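Side-chain contacts in conserved protein (Methanothermobacter thermautotrophicus, PDB 1T57), which binds flavin mononucleotide and magnesium and contains a pyruvate kinase-like alpha/beta domain, though its biological role is unknown: residues Pro31-Thr36 with Ser61-Leu66; Glu37-Leu42 with Trp176-Ala181; Gly105-Ala110 with Ala159-Val164. All coordinates share one frame; numbering follows the deposited sequence.

In the fold
Contacts 1 and 2 are neighbours that both touch FMN, on the same side of the chain's centre, their own centres about 7 Å apart, while contact 3 lies about 19 Å (centre to centre) from contact 1 and about 20 Å from contact 2. The first two are stitched together: T36 OG1 lies 2.8 Å from A178 N and G32 N lies 3.0 Å from D179 OD1, both probable hydrogen bonds, and both contacts supply groups that hold the FMN phosphate. Contact 3 does not touch either of them. It reaches the same sheet as contact 2, but at the outer strand 107-109, and the Y109 side chain stays about 8 Å from the flavin.

Contact 1: residues Pro31-Thr36 with Ser61-Leu66. With FMN (flavin mononucleotide), chain E.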
# COMPACT_ATOMS: atom_id res chain seq x y z
N PRO A 31 -32.70 0.27 -5.98
CA PRO A 31 -32.11 1.56 -5.62
C PRO A 31 -32.55 2.70 -6.56
O PRO A 31 -33.06 2.43 -7.63
CB PRO A 31 -30.61 1.29 -5.69
CG PRO A 31 -30.48 0.24 -6.77
CD PRO A 31 -31.73 -0.59 -6.70
N GLY A 32 -32.39 3.96 -6.16
CA GLY A 32 -32.78 5.03 -7.06
C GLY A 32 -33.57 6.18 -6.49
O GLY A 32 -34.03 6.11 -5.36
N LYS A 33 -33.73 7.23 -7.30
CA LYS A 33 -34.46 8.46 -6.95
C LYS A 33 -35.91 8.24 -6.50
O LYS A 33 -36.45 9.01 -5.69
CB LYS A 33 -34.44 9.40 -8.16
CG LYS A 33 -34.88 10.84 -7.89
CD LYS A 33 -35.53 11.45 -9.13
CE LYS A 33 -35.43 12.95 -9.14
NZ LYS A 33 -34.02 13.27 -9.40
N GLU A 34 -36.53 7.20 -7.03
CA GLU A 34 -37.92 6.89 -6.71
C GLU A 34 -38.20 6.74 -5.21
O GLU A 34 -39.25 7.16 -4.73
CB GLU A 34 -38.29 5.60 -7.44
CG GLU A 34 -37.13 5.03 -8.22
CD GLU A 34 -37.19 3.52 -8.31
OE1 GLU A 34 -36.24 2.90 -8.83
OE2 GLU A 34 -38.21 2.95 -7.85
N ASN A 35 -37.26 6.13 -4.49
CA ASN A 35 -37.41 5.88 -3.05
C ASN A 35 -37.34 7.13 -2.16
O ASN A 35 -37.78 7.11 -1.02
CB ASN A 35 -36.33 4.89 -2.58
CG ASN A 35 -36.29 3.63 -3.42
OD1 ASN A 35 -37.27 2.91 -3.52
ND2 ASN A 35 -35.13 3.34 -3.99
N THR A 36 -36.79 8.22 -2.69
CA THR A 36 -36.63 9.43 -1.90
C THR A 36 -37.73 9.79 -0.93
O THR A 36 -37.49 9.95 0.27
CB THR A 36 -36.37 10.64 -2.79
OG1 THR A 36 -35.28 10.35 -3.67
CG2 THR A 36 -35.97 11.84 -1.94
N SER A 61 -27.47 18.49 -6.57
CA SER A 61 -28.23 19.61 -7.11
C SER A 61 -28.86 20.43 -6.00
O SER A 61 -29.01 21.65 -6.12
CB SER A 61 -29.34 19.09 -8.00
OG SER A 61 -30.29 18.39 -7.21
N GLY A 62 -29.23 19.76 -4.91
CA GLY A 62 -29.85 20.44 -3.78
C GLY A 62 -31.32 20.06 -3.66
O GLY A 62 -31.94 20.28 -2.62
N GLU A 63 -31.87 19.46 -4.70
CA GLU A 63 -33.28 19.10 -4.65
C GLU A 63 -33.56 18.34 -3.35
O GLU A 63 -34.27 18.86 -2.49
CB GLU A 63 -33.67 18.28 -5.89
CG GLU A 63 -35.17 18.16 -6.14
CD GLU A 63 -35.52 18.11 -7.63
OE1 GLU A 63 -34.90 17.32 -8.38
OE2 GLU A 63 -36.43 18.86 -8.05
N THR A 64 -32.95 17.16 -3.20
CA THR A 64 -33.14 16.33 -2.00
C THR A 64 -33.03 17.11 -0.70
O THR A 64 -33.80 16.89 0.22
CB THR A 64 -32.12 15.21 -1.93
OG1 THR A 64 -31.82 14.75 -3.25
CG2 THR A 64 -32.68 14.07 -1.10
N ALA A 65 -32.06 18.00 -0.63
CA ALA A 65 -31.87 18.84 0.54
C ALA A 65 -33.16 19.64 0.76
O ALA A 65 -33.70 19.66 1.88
CB ALA A 65 -30.70 19.78 0.33
N LEU A 66 -33.65 20.28 -0.31
CA LEU A 66 -34.87 21.09 -0.26
C LEU A 66 -36.03 20.33 0.37
O LEU A 66 -36.58 20.77 1.38
CB LEU A 66 -35.29 21.53 -1.65
CG LEU A 66 -34.47 22.66 -2.28
CD1 LEU A 66 -34.94 22.87 -3.72
CD2 LEU A 66 -34.61 23.92 -1.45
N1 FMN E . -24.17 8.62 -5.34
C2 FMN E . -23.79 7.31 -5.63
O2 FMN E . -24.59 6.53 -6.11
N3 FMN E . -22.59 6.78 -5.25
C4 FMN E . -21.61 7.60 -4.74
O4 FMN E . -20.58 7.09 -4.30
C4A FMN E . -21.98 8.91 -4.41
N5 FMN E . -21.05 9.75 -3.84
C5A FMN E . -21.49 10.92 -3.27
C6 FMN E . -20.55 11.74 -2.69
C7 FMN E . -20.89 12.98 -2.21
C7M FMN E . -19.78 13.82 -1.67
C8 FMN E . -22.02 13.59 -2.73
C8M FMN E . -22.39 15.01 -2.34
C9 FMN E . -22.98 12.79 -3.35
C9A FMN E . -22.77 11.42 -3.55
N10 FMN E . -23.62 10.67 -4.38
C10 FMN E . -23.28 9.38 -4.65
C1' FMN E . -25.01 11.15 -4.76
C2' FMN E . -25.91 11.05 -3.56
O2' FMN E . -25.82 9.72 -3.04
C3' FMN E . -27.35 11.30 -3.94
O3' FMN E . -27.75 10.43 -4.96
C4' FMN E . -27.89 12.73 -4.10
O4' FMN E . -29.28 12.56 -4.19
C5' FMN E . -27.70 13.60 -5.33
O5' FMN E . -28.58 14.68 -5.05
P FMN E . -29.74 15.30 -5.97
O1P FMN E . -30.10 16.61 -5.36
O2P FMN E . -30.99 14.41 -6.06
O3P FMN E . -29.12 15.51 -7.36
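The methyl of T36 meets the methyl of T64 where the start of helix 36-50 comes up to helix 63-69, CG2 to CG2 at 4.1 Å. In both threonines CG2 is anti to the backbone N, which places OG1 beside that N. T36 OG1 donates to K33 O at 2.7 Å, reaching the carbonyl from the same face as T36 N, and it also takes the N-H of A178. T64 OG1 faces the ligand and gives a weak bond to FMN O4'. The more compact part goes on along 61-66, which grips the phosphate: S61 OG donates to FMN O1P at 2.6 Å, and G62 N reaches the same oxygen at 3.3 Å. S61 OG also accepts from E63 N, nearly straight at 168°, which closes an ST turn. Without the hydroxyl, as with an alanine here, O1P would probably be left to the backbone N-H groups and E63 N without its ST-turn acceptor. The exposed side is loose by contrast: K33 stretches out until its NZ is 4.3 Å from E63 OE1, opposite charges beyond salt-bridge range whose attraction is probably weak. A loop after strand 54-58 that wraps a phosphate at the N-terminal end of the next helix, with G62 as N-cap, is a classic nucleotide-binding arrangement of alpha/beta folds.

Contact 2: residues Glu37-Leu42 with Trp176-Ala181. With FMN (flavin mononucleotide), chain E.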
# COMPACT_ATOMS: atom_id res chain seq x y z
N GLU A 37 -38.95 9.89 -1.45
CA GLU A 37 -40.08 10.29 -0.62
C GLU A 37 -40.25 9.42 0.61
O GLU A 37 -40.47 9.92 1.71
CB GLU A 37 -41.37 10.29 -1.46
CG GLU A 37 -42.29 11.47 -1.13
CD GLU A 37 -41.53 12.69 -0.66
OE1 GLU A 37 -41.52 12.95 0.57
OE2 GLU A 37 -40.93 13.39 -1.50
N ARG A 38 -40.12 8.11 0.42
CA ARG A 38 -40.26 7.20 1.53
C ARG A 38 -39.12 7.39 2.55
O ARG A 38 -39.37 7.41 3.75
CB ARG A 38 -40.31 5.76 1.02
CG ARG A 38 -40.73 4.75 2.08
CD ARG A 38 -41.98 5.21 2.81
NE ARG A 38 -42.32 4.33 3.93
CZ ARG A 38 -43.07 4.70 4.97
NH1 ARG A 38 -43.55 5.94 5.04
NH2 ARG A 38 -43.34 3.83 5.94
N VAL A 39 -37.88 7.55 2.09
CA VAL A 39 -36.80 7.73 3.05
C VAL A 39 -36.93 9.07 3.76
O VAL A 39 -36.61 9.17 4.93
CB VAL A 39 -35.36 7.56 2.43
CG1 VAL A 39 -35.45 6.88 1.12
CG2 VAL A 39 -34.62 8.90 2.35
N LEU A 40 -37.38 10.11 3.08
CA LEU A 40 -37.53 11.38 3.77
C LEU A 40 -38.60 11.26 4.85
O LEU A 40 -38.50 11.86 5.93
CB LEU A 40 -37.90 12.49 2.79
CG LEU A 40 -36.72 12.89 1.91
CD1 LEU A 40 -37.21 13.52 0.64
CD2 LEU A 40 -35.84 13.84 2.68
N GLU A 41 -39.63 10.45 4.58
CA GLU A 41 -40.69 10.27 5.57
C GLU A 41 -40.19 9.44 6.74
O GLU A 41 -40.42 9.78 7.91
CB GLU A 41 -41.91 9.56 4.95
CG GLU A 41 -42.41 10.17 3.67
CD GLU A 41 -43.85 9.80 3.38
OE1 GLU A 41 -44.22 8.62 3.61
OE2 GLU A 41 -44.60 10.68 2.91
N LEU A 42 -39.50 8.36 6.41
CA LEU A 42 -38.99 7.50 7.44
C LEU A 42 -38.03 8.22 8.36
O LEU A 42 -38.09 8.00 9.57
CB LEU A 42 -38.37 6.27 6.81
CG LEU A 42 -39.44 5.36 6.20
CD1 LEU A 42 -38.78 4.16 5.57
CD2 LEU A 42 -40.41 4.90 7.26
N TRP A 176 -28.99 9.76 -7.94
CA TRP A 176 -30.02 10.80 -7.83
C TRP A 176 -30.90 10.56 -6.62
O TRP A 176 -31.25 9.41 -6.31
CB TRP A 176 -30.86 10.82 -9.11
CG TRP A 176 -30.05 11.18 -10.31
CD1 TRP A 176 -29.53 12.40 -10.60
CD2 TRP A 176 -29.54 10.28 -11.30
NE1 TRP A 176 -28.71 12.33 -11.70
CE2 TRP A 176 -28.69 11.04 -12.15
CE3 TRP A 176 -29.70 8.91 -11.55
CZ2 TRP A 176 -28.00 10.46 -13.24
CZ3 TRP A 176 -29.02 8.34 -12.63
CH2 TRP A 176 -28.18 9.12 -13.46
N GLY A 177 -31.27 11.64 -5.94
CA GLY A 177 -32.16 11.54 -4.79
C GLY A 177 -31.66 10.69 -3.64
O GLY A 177 -30.46 10.64 -3.39
N ALA A 178 -32.55 9.98 -2.95
CA ALA A 178 -32.11 9.17 -1.82
C ALA A 178 -32.78 7.79 -1.64
O ALA A 178 -33.95 7.59 -1.97
CB ALA A 178 -32.24 10.01 -0.54
N ASP A 179 -32.01 6.83 -1.13
CA ASP A 179 -32.52 5.48 -0.88
C ASP A 179 -31.88 4.83 0.35
O ASP A 179 -32.16 3.68 0.69
CB ASP A 179 -32.34 4.61 -2.14
CG ASP A 179 -30.90 4.48 -2.57
OD1 ASP A 179 -30.65 3.97 -3.69
OD2 ASP A 179 -30.00 4.87 -1.80
N THR A 180 -31.02 5.58 1.04
CA THR A 180 -30.38 5.06 2.24
C THR A 180 -30.30 6.11 3.32
O THR A 180 -29.91 7.25 3.07
CB THR A 180 -28.95 4.61 1.98
OG1 THR A 180 -28.93 3.66 0.92
CG2 THR A 180 -28.40 3.98 3.24
N ALA A 181 -30.66 5.74 4.53
CA ALA A 181 -30.59 6.70 5.63
C ALA A 181 -30.11 5.91 6.81
O ALA A 181 -30.61 4.82 7.06
CB ALA A 181 -31.96 7.30 5.92
N1 FMN E . -24.17 8.62 -5.34
C2 FMN E . -23.79 7.31 -5.63
O2 FMN E . -24.59 6.53 -6.11
N3 FMN E . -22.59 6.78 -5.25
C4 FMN E . -21.61 7.60 -4.74
O4 FMN E . -20.58 7.09 -4.30
C4A FMN E . -21.98 8.91 -4.41
N5 FMN E . -21.05 9.75 -3.84
C5A FMN E . -21.49 10.92 -3.27
C6 FMN E . -20.55 11.74 -2.69
C7 FMN E . -20.89 12.98 -2.21
C7M FMN E . -19.78 13.82 -1.67
C8 FMN E . -22.02 13.59 -2.73
C8M FMN E . -22.39 15.01 -2.34
C9 FMN E . -22.98 12.79 -3.35
C9A FMN E . -22.77 11.42 -3.55
N10 FMN E . -23.62 10.67 -4.38
C10 FMN E . -23.28 9.38 -4.65
C1' FMN E . -25.01 11.15 -4.76
C2' FMN E . -25.91 11.05 -3.56
O2' FMN E . -25.82 9.72 -3.04
C3' FMN E . -27.35 11.30 -3.94
O3' FMN E . -27.75 10.43 -4.96
C4' FMN E . -27.89 12.73 -4.10
O4' FMN E . -29.28 12.56 -4.19
C5' FMN E . -27.70 13.60 -5.33
O5' FMN E . -28.58 14.68 -5.05
P FMN E . -29.74 15.30 -5.97
O1P FMN E . -30.10 16.61 -5.36
O2P FMN E . -30.99 14.41 -6.06
O3P FMN E . -29.12 15.51 -7.36
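V39 lays its two methyls over the backbone and side chain of A178. CG1 sits 3.5 Å from A178 O and also touches D179 CA, while CG2 meets A178 CB at 3.9 Å. The valine is modelled with CG1 almost eclipsing its backbone N (chi1 -17°), a rotation that turns one methyl to the peptide and the other to the alanine. V39 also touches F28 of strand 22-28, and A178 also touches T64 of helix 63-69, so both residues have further neighbours in the fold. On the helix, R38 NH1 bonds E41 OE1 at 3.1 Å; the carboxylate oxygen lies in the guanidinium plane and uses its anti lone pair, while L42 CD2 rests on one face of the same group, 3.4 Å above it toward the rim. R38 NH2 also has a long, weak ion pair with E22 of the second subunit. On the other segment, D179 points away from the helix: its OD1 takes T174 OG1 and G32 N, and D179 and T180 both face G172 in a classic beta bulge. Within 176-181 it is backbone atoms of G177 that bond FMN: G177 N donates to FMN O2P at 2.8 Å, and G177 O accepts from FMN O4' at a modelled distance too short to be taken literally. R140 and K147 bond the ligand from elsewhere in the chain. The positive phi of G177 favours glycine. No hydrogen bond crosses between the two segments: V39 is fitted by shape to the loop that leads into strand 180-185, apolar packing joins helix and loop, and in the same loop the polar N and O of G177 face FMN.

Contact 3: residues Gly105-Ala110 with Ala159-Val164; sequences GVNVYA and AGLIPV
One face of the Y109 ring carries the methyl of A159, whose CB stands 3.9 Å from the ring centroid and 15° off the normal, a CH-pi contact displaced toward the rim and the CZ-CE1 side. L161 approaches obliquely at the root of the ring: its CD1 presses on Y109 CB at 3.4 Å and on CG at 3.8 Å. The ring also meets Y109 of the third subunit, the two planes inclined by only about 15°, so the buried ring packs both within its own chain and against another subunit. CG of Y109 is anti to the backbone N (chi1 173°), which carries the ring out from strand 107-109 to the end of helix 144-158. Farther along the strand the packing thins: N107 ND2 lies 4.4 Å from L161 CD2, and the amide has its main partner elsewhere, its OD1 accepting from N75 ND2. L161 also touches V77 of the neighbouring strand. G160, with positive phi and two bonds back into the last turn, ends the helix in a Schellman motif; A159 before it and L161 after it both point toward strand 107-109. G105 ends helix 95-104 in a Schellman motif too. The whole is a helix terminus packed on the edge strand within this chain, parallel to 75-79, of a mixed alpha/beta sheet, where another subunit joins.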
# COMPACT_ATOMS: atom_id res chain seq x y z
N GLY A 105 -32.03 28.18 5.69
CA GLY A 105 -31.26 27.90 6.89
C GLY A 105 -30.44 26.63 6.85
O GLY A 105 -29.86 26.21 7.87
N VAL A 106 -30.37 26.00 5.68
CA VAL A 106 -29.60 24.77 5.53
C VAL A 106 -28.14 25.04 5.22
O VAL A 106 -27.83 25.55 4.15
CB VAL A 106 -30.14 23.90 4.40
CG1 VAL A 106 -29.13 22.82 4.04
CG2 VAL A 106 -31.45 23.27 4.83
N ASN A 107 -27.24 24.70 6.14
CA ASN A 107 -25.81 24.87 5.90
C ASN A 107 -25.41 24.04 4.67
O ASN A 107 -25.62 22.83 4.62
CB ASN A 107 -25.00 24.43 7.11
CG ASN A 107 -25.43 25.13 8.38
OD1 ASN A 107 -26.49 24.84 8.94
ND2 ASN A 107 -24.63 26.09 8.82
N VAL A 108 -24.86 24.72 3.67
CA VAL A 108 -24.43 24.07 2.45
C VAL A 108 -22.90 24.02 2.39
O VAL A 108 -22.21 25.03 2.60
CB VAL A 108 -24.99 24.82 1.24
CG1 VAL A 108 -24.40 24.27 -0.04
CG2 VAL A 108 -26.50 24.65 1.22
N TYR A 109 -22.37 22.83 2.09
CA TYR A 109 -20.92 22.64 2.04
C TYR A 109 -20.41 21.84 0.83
O TYR A 109 -21.13 21.03 0.27
CB TYR A 109 -20.48 21.98 3.35
CG TYR A 109 -19.05 21.55 3.44
CD1 TYR A 109 -18.02 22.48 3.60
CD2 TYR A 109 -18.71 20.19 3.38
CE1 TYR A 109 -16.70 22.07 3.70
CE2 TYR A 109 -17.41 19.77 3.48
CZ TYR A 109 -16.41 20.71 3.64
OH TYR A 109 -15.12 20.27 3.68
N ALA A 110 -19.18 22.12 0.40
CA ALA A 110 -18.54 21.41 -0.71
C ALA A 110 -17.05 21.26 -0.42
O ALA A 110 -16.39 22.21 -0.04
CB ALA A 110 -18.75 22.16 -2.04
N ALA A 159 -15.73 19.59 8.73
CA ALA A 159 -16.03 20.98 8.41
C ALA A 159 -16.51 21.69 9.66
O ALA A 159 -16.62 22.92 9.70
CB ALA A 159 -17.07 21.06 7.33
N GLY A 160 -16.80 20.91 10.69
CA GLY A 160 -17.29 21.51 11.91
C GLY A 160 -18.76 21.81 11.73
O GLY A 160 -19.35 22.58 12.48
N LEU A 161 -19.36 21.19 10.73
CA LEU A 161 -20.76 21.44 10.47
C LEU A 161 -21.70 20.56 11.28
O LEU A 161 -22.86 20.89 11.44
CB LEU A 161 -21.06 21.34 8.98
CG LEU A 161 -20.44 22.50 8.20
CD1 LEU A 161 -20.84 22.46 6.70
CD2 LEU A 161 -20.92 23.79 8.84
N ILE A 162 -21.21 19.41 11.75
CA ILE A 162 -22.01 18.55 12.62
C ILE A 162 -21.10 18.01 13.73
O ILE A 162 -19.87 18.04 13.61
CB ILE A 162 -22.67 17.38 11.89
CG1 ILE A 162 -21.59 16.41 11.40
CG2 ILE A 162 -23.54 17.91 10.81
CD1 ILE A 162 -22.10 15.28 10.58
N PRO A 163 -21.69 17.53 14.84
CA PRO A 163 -20.96 16.98 15.99
C PRO A 163 -20.49 15.56 15.81
O PRO A 163 -21.04 14.84 15.00
CB PRO A 163 -21.99 17.04 17.12
CG PRO A 163 -23.25 16.75 16.38
CD PRO A 163 -23.14 17.54 15.10
N VAL A 164 -19.50 15.15 16.59
CA VAL A 164 -18.97 13.79 16.55
C VAL A 164 -19.19 13.30 17.97
O VAL A 164 -18.66 12.28 18.43
CB VAL A 164 -17.48 13.82 16.25
CG1 VAL A 164 -17.26 14.56 14.95
CG2 VAL A 164 -16.71 14.51 17.38